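Local structure of tyrosine--tRNA ligase (Aeropyrum pernix, 2CYA) at residues I36-Y42 / V67-E73; I173-D179 / L201-V207. The protein probably catalyses the ATP-dependent attachment of tyrosine to tRNA(Tyr), by way of a tyrosyl-adenylate intermediate, as a class I aminoacyl-tRNA synthetase. All coordinates share one frame; numbering follows the deposited sequence.

Contact 1 (I36-Y42 / V67-E73); sequences IKGYIGY and VDFSVLE
Ile40 O receives Leu72 N at 2.8 Å in an almost straight hydrogen bond (172° at the hydrogen), while the CA-H of Val71 leans on the same oxygen. This is one of six backbone bonds that zip 36-42 to 67-73 as parallel strands, the two strands of a beta-alpha-beta unit whose helix 51-64 makes the crossover in the Rossmann-fold catalytic domain. Glycine suits position 38 because a beta carbon there would come within 3.3 Å of Val67 CG1. Phe69 stands on the face toward which a beta carbon on Gly38 would point, together with Ile40, and its CG stops short of anti to the backbone N (chi1 -147°), which swings the flat ring under the neighbouring strand. Tyr39 CA sits over the ring face, 3.8 Å from the Phe69 centroid, in a CH-pi contact; Ile40 CG2 meets the ring edge 3.9 Å from Phe69 CE2, and Val59, Leu62 and Val63 of helix 51-64 also pack against the phenyl group. On the other face rises Tyr39, predicted to bind the substrate tyrosine. Leu72 CB abuts the edge of its ring, 3.8 Å from Tyr39 CD1, whereas Gly41 N lies over one ring face, where a side chain on Gly41 would be crowded by Tyr39 CE1. Back on the face of Ile40, the Tyr42 ring sets its edge against Val71, Tyr42 CE2 to Val71 CG1 3.7 Å. Glu73 OE2 forms a salt bridge with Arg99, and a single water joins this carboxylate to the phenol, accepting from Tyr42 OH at 2.6 Å and donating to Glu73 OE2 at 2.7 Å.

Contact 2 (I173-D179 / L201-V207); sequences IFYMDLD and LGRKKPV
Phe174 fills a hollow in the loop 201-207 with its broad ring. Arg203 lays CB over one face, 3.8 Å from the Phe174 centroid and 19° off the normal, a CH-pi contact. A bend at chi2 (-70°) carries Arg203 CG and CD along CG and CB of Phe174, with the guanidinium plane 28° from the ring. Leu201 CD2 touches Phe174 CE2 at 3.8 Å, and Pro206 CD lies at the ring edge; Val197 and Ala198 of helix 188-198 add further walls. Replacing Phe174 by an alanine would take away the ring, and the space between Leu201 and Pro206 would probably be left unfilled, with the aliphatic part of Arg203 free to shift. Beside Phe174, Ile173 CG2 fits against the proline ring, 4.0 Å from Pro206 CG. Lys204, extended beyond CG, reaches from the loop to the turn after the helix and sets NZ between two acids, 3.2 Å from Asp177 OD2 and 3.5 Å from Asp179 OD1, weak bonds that make up a salt-bridge network; the other oxygen of Asp179 takes Lys37 N. A water bridges the two backbones, 2.8 Å from Leu178 O and 2.9 Å from Lys204 O. Farther on, Val207 N donates to Asp179 O at 2.8 Å, where the chains begin to run as sheet neighbours. Asp177, with positive phi, is the C-prime residue of a Schellman motif, which here ends helix 161-175, the helix carrying several predicted tyrosine-binding residues.

From the N terminus the chain passes helix 5-14, strand 19-21 and helix 23-32 before entering strand 37-42, crosses over by helix 51-64 and returns in strand 68-73, where contact 1 closes its loop. Only about a hundred residues later does contact 2 open, at the end of helix 161-175; strand 180-184 and helix 188-198 follow, and 201-207 closes this second loop as it leads into strand 207-211. The loops are thus in series, neither nesting nor crossing, yet they meet in space. Strand 180-184 lies between 37-42 and 207-211 in the sheet, and its approach is joined to contact 1 by a probable hydrogen bond, Asp179 N to Lys37 O at 2.8 Å. Leu178 and Met176 pack against Tyr39, tying the helix end to the predicted tyrosine pocket.

Contact 1 (I36-Y42 / V67-E73)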
ATOM      1  N   ILE A  36       0.644  25.337 -15.510  1.00 35.59           N
ATOM      2  CA  ILE A  36       1.137  23.975 -15.662  1.00 33.77           C
ATOM      3  C   ILE A  36       1.923  23.598 -14.428  1.00 31.05           C
ATOM      4  O   ILE A  36       2.779  24.360 -13.999  1.00 31.63           O
ATOM      5  CB  ILE A  36       2.068  23.891 -16.868  1.00 33.79           C
ATOM      6  CG1 ILE A  36       1.303  24.326 -18.125  1.00 35.03           C
ATOM      7  CG2 ILE A  36       2.652  22.492 -16.980  1.00 35.83           C
ATOM      8  CD1 ILE A  36       2.107  24.201 -19.404  1.00 35.43           C
ATOM      9  N   LYS A  37       1.633  22.432 -13.856  1.00 29.98           N
ATOM     10  CA  LYS A  37       2.354  21.969 -12.665  1.00 28.04           C
ATOM     11  C   LYS A  37       3.211  20.754 -12.990  1.00 25.93           C
ATOM     12  O   LYS A  37       2.812  19.888 -13.776  1.00 25.31           O
ATOM     13  CB  LYS A  37       1.378  21.595 -11.555  1.00 31.69           C
ATOM     14  CG  LYS A  37       0.460  22.712 -11.119  1.00 32.59           C
ATOM     15  CD  LYS A  37      -0.447  22.225  -9.995  1.00 38.52           C
ATOM     16  CE  LYS A  37      -1.460  23.282  -9.604  1.00 40.59           C
ATOM     17  NZ  LYS A  37      -2.206  22.878  -8.383  1.00 44.04           N
ATOM     18  N   GLY A  38       4.399  20.695 -12.399  1.00 24.15           N
ATOM     19  CA  GLY A  38       5.265  19.567 -12.664  1.00 23.55           C
ATOM     20  C   GLY A  38       6.129  19.280 -11.459  1.00 24.15           C
ATOM     21  O   GLY A  38       6.169  20.065 -10.509  1.00 25.19           O
ATOM     22  N   TYR A  39       6.809  18.145 -11.483  1.00 22.28           N
ATOM     23  CA  TYR A  39       7.707  17.807 -10.394  1.00 22.29           C
ATOM     24  C   TYR A  39       8.725  16.811 -10.881  1.00 20.99           C
ATOM     25  O   TYR A  39       8.688  16.384 -12.040  1.00 22.00           O
ATOM     26  CB  TYR A  39       6.934  17.168  -9.212  1.00 19.78           C
ATOM     27  CG  TYR A  39       6.894  15.628  -9.207  1.00 20.76           C
ATOM     28  CD1 TYR A  39       6.987  14.919  -8.002  1.00 21.30           C
ATOM     29  CD2 TYR A  39       6.777  14.890 -10.388  1.00 17.06           C
ATOM     30  CE1 TYR A  39       6.966  13.529  -7.968  1.00 21.94           C
ATOM     31  CE2 TYR A  39       6.758  13.487 -10.371  1.00 18.68           C
ATOM     32  CZ  TYR A  39       6.858  12.810  -9.154  1.00 22.51           C
ATOM     33  OH  TYR A  39       6.900  11.423  -9.109  1.00 20.08           O
ATOM     34  N   ILE A  40       9.653  16.492  -9.984  1.00 21.39           N
ATOM     35  CA  ILE A  40      10.609  15.416 -10.177  1.00 22.04           C
ATOM     36  C   ILE A  40      10.624  14.795  -8.777  1.00 25.10           C
ATOM     37  O   ILE A  40      10.535  15.508  -7.756  1.00 23.80           O
ATOM     38  CB  ILE A  40      12.057  15.828 -10.566  1.00 21.70           C
ATOM     39  CG1 ILE A  40      12.861  14.537 -10.808  1.00 23.13           C
ATOM     40  CG2 ILE A  40      12.703  16.690  -9.495  1.00 25.02           C
ATOM     41  CD1 ILE A  40      14.342  14.723 -11.279  1.00 18.33           C
ATOM     42  N   GLY A  41      10.649  13.471  -8.739  1.00 24.74           N
ATOM     43  CA  GLY A  41      10.697  12.768  -7.481  1.00 24.67           C
ATOM     44  C   GLY A  41      11.985  11.982  -7.540  1.00 26.64           C
ATOM     45  O   GLY A  41      12.272  11.323  -8.547  1.00 29.37           O
ATOM     46  N   TYR A  42      12.767  12.032  -6.478  1.00 26.01           N
ATOM     47  CA  TYR A  42      14.021  11.306  -6.470  1.00 26.35           C
ATOM     48  C   TYR A  42      14.276  10.743  -5.085  1.00 26.60           C
ATOM     49  O   TYR A  42      13.838  11.313  -4.086  1.00 27.43           O
ATOM     50  CB  TYR A  42      15.164  12.252  -6.856  1.00 23.54           C
ATOM     51  CG  TYR A  42      15.618  13.121  -5.714  1.00 24.13           C
ATOM     52  CD1 TYR A  42      16.713  12.755  -4.933  1.00 23.15           C
ATOM     53  CD2 TYR A  42      14.900  14.275  -5.353  1.00 23.03           C
ATOM     54  CE1 TYR A  42      17.088  13.515  -3.807  1.00 23.32           C
ATOM     55  CE2 TYR A  42      15.267  15.041  -4.232  1.00 21.03           C
ATOM     56  CZ  TYR A  42      16.362  14.650  -3.470  1.00 24.62           C
ATOM     57  OH  TYR A  42      16.747  15.396  -2.373  1.00 25.74           O
ATOM     58  N   VAL A  67       6.650  26.623 -15.755  1.00 32.85           N
ATOM     59  CA  VAL A  67       6.014  25.508 -15.026  1.00 30.71           C
ATOM     60  C   VAL A  67       6.092  25.685 -13.500  1.00 30.63           C
ATOM     61  O   VAL A  67       7.156  25.988 -12.981  1.00 33.28           O
ATOM     62  CB  VAL A  67       6.685  24.162 -15.387  1.00 29.74           C
ATOM     63  CG1 VAL A  67       6.039  23.023 -14.585  1.00 29.69           C
ATOM     64  CG2 VAL A  67       6.564  23.896 -16.910  1.00 27.31           C
ATOM     65  N   ASP A  68       4.981  25.521 -12.779  1.00 31.07           N
ATOM     66  CA  ASP A  68       5.015  25.622 -11.311  1.00 30.84           C
ATOM     67  C   ASP A  68       5.591  24.276 -10.870  1.00 30.70           C
ATOM     68  O   ASP A  68       4.941  23.225 -10.981  1.00 30.10           O
ATOM     69  CB  ASP A  68       3.613  25.838 -10.724  1.00 37.13           C
ATOM     70  CG  ASP A  68       3.145  27.300 -10.829  1.00 44.84           C
ATOM     71  OD1 ASP A  68       3.897  28.223 -10.404  1.00 49.64           O
ATOM     72  OD2 ASP A  68       2.019  27.533 -11.321  1.00 49.72           O
ATOM     73  N   PHE A  69       6.812  24.327 -10.356  1.00 29.19           N
ATOM     74  CA  PHE A  69       7.560  23.131 -10.019  1.00 29.24           C
ATOM     75  C   PHE A  69       7.753  22.765  -8.564  1.00 29.18           C
ATOM     76  O   PHE A  69       7.936  23.626  -7.699  1.00 28.84           O
ATOM     77  CB  PHE A  69       8.948  23.238 -10.675  1.00 29.80           C
ATOM     78  CG  PHE A  69       9.522  21.929 -11.107  1.00 28.39           C
ATOM     79  CD1 PHE A  69       9.099  21.329 -12.284  1.00 27.38           C
ATOM     80  CD2 PHE A  69      10.436  21.252 -10.292  1.00 29.92           C
ATOM     81  CE1 PHE A  69       9.570  20.053 -12.644  1.00 28.66           C
ATOM     82  CE2 PHE A  69      10.909  19.984 -10.645  1.00 25.53           C
ATOM     83  CZ  PHE A  69      10.472  19.385 -11.816  1.00 24.81           C
ATOM     84  N   SER A  70       7.757  21.453  -8.331  1.00 28.21           N
ATOM     85  CA  SER A  70       7.975  20.871  -7.014  1.00 25.22           C
ATOM     86  C   SER A  70       9.018  19.770  -7.129  1.00 24.35           C
ATOM     87  O   SER A  70       9.157  19.102  -8.174  1.00 21.94           O
ATOM     88  CB  SER A  70       6.694  20.234  -6.455  1.00 24.89           C
ATOM     89  OG  SER A  70       5.643  21.162  -6.333  1.00 26.98           O
ATOM     90  N   VAL A  71       9.768  19.589  -6.059  1.00 22.25           N
ATOM     91  CA  VAL A  71      10.742  18.516  -6.028  1.00 25.48           C
ATOM     92  C   VAL A  71      10.239  17.641  -4.876  1.00 27.31           C
ATOM     93  O   VAL A  71      10.040  18.124  -3.757  1.00 26.98           O
ATOM     94  CB  VAL A  71      12.192  19.005  -5.721  1.00 23.47           C
ATOM     95  CG1 VAL A  71      13.094  17.791  -5.461  1.00 18.75           C
ATOM     96  CG2 VAL A  71      12.772  19.807  -6.927  1.00 18.88           C
ATOM     97  N   LEU A  72       9.981  16.372  -5.153  1.00 27.28           N
ATOM     98  CA  LEU A  72       9.522  15.486  -4.082  1.00 27.71           C
ATOM     99  C   LEU A  72      10.707  14.713  -3.520  1.00 25.59           C
ATOM    100  O   LEU A  72      11.318  13.913  -4.222  1.00 26.44           O
ATOM    101  CB  LEU A  72       8.472  14.477  -4.583  1.00 26.84           C
ATOM    102  CG  LEU A  72       8.066  13.479  -3.478  1.00 27.89           C
ATOM    103  CD1 LEU A  72       7.238  14.238  -2.430  1.00 24.10           C
ATOM    104  CD2 LEU A  72       7.251  12.271  -4.052  1.00 26.78           C
ATOM    105  N   GLU A  73      11.043  14.960  -2.262  1.00 25.41           N
ATOM    106  CA  GLU A  73      12.137  14.225  -1.636  1.00 27.87           C
ATOM    107  C   GLU A  73      11.456  12.918  -1.269  1.00 28.41           C
ATOM    108  O   GLU A  73      10.792  12.831  -0.244  1.00 29.57           O
ATOM    109  CB  GLU A  73      12.636  15.000  -0.408  1.00 28.94           C
ATOM    110  CG  GLU A  73      13.157  16.372  -0.848  1.00 30.86           C
ATOM    111  CD  GLU A  73      13.451  17.335   0.273  1.00 33.66           C
ATOM    112  OE1 GLU A  73      12.892  17.167   1.382  1.00 36.07           O
ATOM    113  OE2 GLU A  73      14.233  18.291   0.027  1.00 33.72           O
TER
HETATM  114  O   HOH W   1      16.215  17.906  -1.736  1.00 24.52           O

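Contact 2 (I173-D179 / L201-V207)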
ATOM      1  N   ILE A 173       2.283  11.627  -8.240  1.00 21.77           N
ATOM      2  CA  ILE A 173       1.980  12.446  -9.416  1.00 22.19           C
ATOM      3  C   ILE A 173       0.524  12.903  -9.383  1.00 24.43           C
ATOM      4  O   ILE A 173       0.248  14.086  -9.548  1.00 24.20           O
ATOM      5  CB  ILE A 173       2.258  11.642 -10.738  1.00 21.98           C
ATOM      6  CG1 ILE A 173       3.771  11.431 -10.894  1.00 21.16           C
ATOM      7  CG2 ILE A 173       1.681  12.367 -11.962  1.00 21.57           C
ATOM      8  CD1 ILE A 173       4.137  10.375 -11.933  1.00 17.34           C
ATOM      9  N   PHE A 174      -0.412  11.984  -9.156  1.00 25.36           N
ATOM     10  CA  PHE A 174      -1.820  12.390  -9.133  1.00 26.19           C
ATOM     11  C   PHE A 174      -2.131  13.277  -7.923  1.00 26.97           C
ATOM     12  O   PHE A 174      -2.814  14.302  -8.047  1.00 25.09           O
ATOM     13  CB  PHE A 174      -2.767  11.175  -9.120  1.00 26.75           C
ATOM     14  CG  PHE A 174      -2.650  10.265 -10.335  1.00 27.54           C
ATOM     15  CD1 PHE A 174      -2.311  10.773 -11.591  1.00 26.10           C
ATOM     16  CD2 PHE A 174      -2.958   8.904 -10.224  1.00 27.18           C
ATOM     17  CE1 PHE A 174      -2.283   9.948 -12.712  1.00 28.07           C
ATOM     18  CE2 PHE A 174      -2.936   8.058 -11.342  1.00 25.11           C
ATOM     19  CZ  PHE A 174      -2.599   8.573 -12.589  1.00 28.20           C
ATOM     20  N   TYR A 175      -1.630  12.892  -6.752  1.00 25.47           N
ATOM     21  CA  TYR A 175      -1.888  13.669  -5.545  1.00 26.35           C
ATOM     22  C   TYR A 175      -1.439  15.123  -5.711  1.00 27.27           C
ATOM     23  O   TYR A 175      -2.130  16.039  -5.270  1.00 28.63           O
ATOM     24  CB  TYR A 175      -1.166  13.053  -4.349  1.00 26.97           C
ATOM     25  CG  TYR A 175      -1.437  13.766  -3.042  1.00 28.67           C
ATOM     26  CD1 TYR A 175      -2.571  13.464  -2.277  1.00 30.45           C
ATOM     27  CD2 TYR A 175      -0.548  14.729  -2.555  1.00 29.85           C
ATOM     28  CE1 TYR A 175      -2.804  14.107  -1.046  1.00 31.12           C
ATOM     29  CE2 TYR A 175      -0.773  15.374  -1.338  1.00 30.35           C
ATOM     30  CZ  TYR A 175      -1.902  15.058  -0.589  1.00 30.59           C
ATOM     31  OH  TYR A 175      -2.123  15.706   0.609  1.00 33.46           O
ATOM     32  N   MET A 176      -0.283  15.337  -6.339  1.00 28.05           N
ATOM     33  CA  MET A 176       0.225  16.699  -6.554  1.00 27.76           C
ATOM     34  C   MET A 176      -0.409  17.393  -7.752  1.00 29.13           C
ATOM     35  O   MET A 176       0.009  18.486  -8.150  1.00 30.27           O
ATOM     36  CB  MET A 176       1.742  16.685  -6.677  1.00 28.54           C
ATOM     37  CG  MET A 176       2.419  16.309  -5.364  1.00 31.26           C
ATOM     38  SD  MET A 176       4.207  16.394  -5.418  1.00 37.47           S
ATOM     39  CE  MET A 176       4.543  14.778  -5.803  1.00 34.28           C
ATOM     40  N   ASP A 177      -1.418  16.746  -8.332  1.00 28.28           N
ATOM     41  CA  ASP A 177      -2.169  17.330  -9.434  1.00 29.80           C
ATOM     42  C   ASP A 177      -1.262  17.824 -10.550  1.00 28.53           C
ATOM     43  O   ASP A 177      -1.383  18.959 -11.001  1.00 28.00           O
ATOM     44  CB  ASP A 177      -2.998  18.496  -8.881  1.00 33.75           C
ATOM     45  CG  ASP A 177      -4.099  18.934  -9.836  1.00 38.08           C
ATOM     46  OD1 ASP A 177      -4.774  18.043 -10.398  1.00 40.77           O
ATOM     47  OD2 ASP A 177      -4.289  20.157 -10.005  1.00 40.15           O
ATOM     48  N   LEU A 178      -0.366  16.960 -10.999  1.00 26.03           N
ATOM     49  CA  LEU A 178       0.604  17.330 -12.016  1.00 26.42           C
ATOM     50  C   LEU A 178       0.217  17.144 -13.481  1.00 28.71           C
ATOM     51  O   LEU A 178      -0.475  16.178 -13.852  1.00 27.72           O
ATOM     52  CB  LEU A 178       1.894  16.556 -11.774  1.00 22.42           C
ATOM     53  CG  LEU A 178       2.513  16.673 -10.389  1.00 22.19           C
ATOM     54  CD1 LEU A 178       3.731  15.735 -10.365  1.00 16.40           C
ATOM     55  CD2 LEU A 178       2.910  18.144 -10.066  1.00 18.66           C
ATOM     56  N   ASP A 179       0.696  18.073 -14.309  1.00 27.78           N
ATOM     57  CA  ASP A 179       0.491  17.999 -15.760  1.00 27.72           C
ATOM     58  C   ASP A 179       1.747  17.361 -16.361  1.00 26.81           C
ATOM     59  O   ASP A 179       1.702  16.797 -17.458  1.00 28.86           O
ATOM     60  CB  ASP A 179       0.325  19.403 -16.342  1.00 27.24           C
ATOM     61  CG  ASP A 179      -0.863  20.104 -15.783  1.00 25.47           C
ATOM     62  OD1 ASP A 179      -1.987  19.706 -16.124  1.00 29.39           O
ATOM     63  OD2 ASP A 179      -0.674  21.031 -14.985  1.00 25.92           O
ATOM     64  N   LEU A 201      -9.074   6.812 -13.496  1.00 32.49           N
ATOM     65  CA  LEU A 201      -9.307   7.412 -12.184  1.00 34.11           C
ATOM     66  C   LEU A 201      -9.761   8.861 -12.227  1.00 32.44           C
ATOM     67  O   LEU A 201      -9.907   9.488 -11.184  1.00 34.62           O
ATOM     68  CB  LEU A 201      -8.027   7.373 -11.333  1.00 36.83           C
ATOM     69  CG  LEU A 201      -7.491   6.055 -10.782  1.00 40.73           C
ATOM     70  CD1 LEU A 201      -7.359   5.026 -11.881  1.00 42.19           C
ATOM     71  CD2 LEU A 201      -6.145   6.318 -10.131  1.00 42.61           C
ATOM     72  N   GLY A 202      -9.960   9.422 -13.407  1.00 31.36           N
ATOM     73  CA  GLY A 202     -10.370  10.816 -13.442  1.00 29.03           C
ATOM     74  C   GLY A 202      -9.244  11.751 -13.032  1.00 28.46           C
ATOM     75  O   GLY A 202      -9.491  12.837 -12.526  1.00 29.43           O
ATOM     76  N   ARG A 203      -8.000  11.337 -13.255  1.00 28.40           N
ATOM     77  CA  ARG A 203      -6.841  12.160 -12.921  1.00 28.27           C
ATOM     78  C   ARG A 203      -6.142  12.602 -14.200  1.00 28.96           C
ATOM     79  O   ARG A 203      -6.247  11.932 -15.217  1.00 28.65           O
ATOM     80  CB  ARG A 203      -5.856  11.357 -12.061  1.00 31.47           C
ATOM     81  CG  ARG A 203      -6.341  11.133 -10.647  1.00 33.62           C
ATOM     82  CD  ARG A 203      -6.300  12.456  -9.915  1.00 35.14           C
ATOM     83  NE  ARG A 203      -7.013  12.386  -8.655  1.00 39.37           N
ATOM     84  CZ  ARG A 203      -6.845  13.245  -7.659  1.00 38.93           C
ATOM     85  NH1 ARG A 203      -5.976  14.247  -7.782  1.00 37.36           N
ATOM     86  NH2 ARG A 203      -7.546  13.096  -6.544  1.00 39.62           N
ATOM     87  N   LYS A 204      -5.409  13.709 -14.138  1.00 29.64           N
ATOM     88  CA  LYS A 204      -4.686  14.228 -15.300  1.00 29.26           C
ATOM     89  C   LYS A 204      -3.625  13.238 -15.800  1.00 28.72           C
ATOM     90  O   LYS A 204      -2.816  12.728 -15.013  1.00 27.60           O
ATOM     91  CB  LYS A 204      -3.976  15.539 -14.954  1.00 28.82           C
ATOM     92  CG  LYS A 204      -4.857  16.732 -14.586  1.00 32.45           C
ATOM     93  CD  LYS A 204      -3.942  17.848 -14.061  1.00 34.81           C
ATOM     94  CE  LYS A 204      -4.672  19.129 -13.735  1.00 38.65           C
ATOM     95  NZ  LYS A 204      -3.700  20.090 -13.119  1.00 44.25           N
ATOM     96  N   LYS A 205      -3.645  12.969 -17.104  1.00 27.01           N
ATOM     97  CA  LYS A 205      -2.677  12.081 -17.747  1.00 27.96           C
ATOM     98  C   LYS A 205      -1.438  12.970 -17.891  1.00 29.19           C
ATOM     99  O   LYS A 205      -1.430  13.909 -18.687  1.00 31.58           O
ATOM    100  CB  LYS A 205      -3.196  11.673 -19.119  1.00 28.25           C
ATOM    101  CG  LYS A 205      -2.412  10.599 -19.814  1.00 29.19           C
ATOM    102  CD  LYS A 205      -2.994  10.373 -21.196  1.00 30.64           C
ATOM    103  CE  LYS A 205      -2.349   9.194 -21.865  1.00 34.13           C
ATOM    104  NZ  LYS A 205      -3.039   8.890 -23.140  1.00 38.95           N
ATOM    105  N   PRO A 206      -0.373  12.680 -17.128  1.00 26.88           N
ATOM    106  CA  PRO A 206       0.832  13.499 -17.194  1.00 25.81           C
ATOM    107  C   PRO A 206       1.725  13.310 -18.395  1.00 27.27           C
ATOM    108  O   PRO A 206       1.905  12.187 -18.889  1.00 27.64           O
ATOM    109  CB  PRO A 206       1.574  13.110 -15.914  1.00 24.29           C
ATOM    110  CG  PRO A 206       1.317  11.601 -15.878  1.00 24.41           C
ATOM    111  CD  PRO A 206      -0.179  11.525 -16.223  1.00 24.88           C
ATOM    112  N   VAL A 207       2.306  14.421 -18.841  1.00 26.01           N
ATOM    113  CA  VAL A 207       3.284  14.390 -19.921  1.00 25.65           C
ATOM    114  C   VAL A 207       4.578  13.942 -19.210  1.00 25.55           C
ATOM    115  O   VAL A 207       4.985  14.565 -18.230  1.00 25.53           O
ATOM    116  CB  VAL A 207       3.529  15.800 -20.497  1.00 27.57           C
ATOM    117  CG1 VAL A 207       4.829  15.804 -21.296  1.00 25.88           C
ATOM    118  CG2 VAL A 207       2.331  16.239 -21.376  1.00 26.47           C
TER
HETATM  119  O   HOH W   2      -4.093  14.744 -11.095  1.00 40.50           O
HETATM  120  O   HOH W   3      -1.813  14.005 -12.641  1.00 22.28           O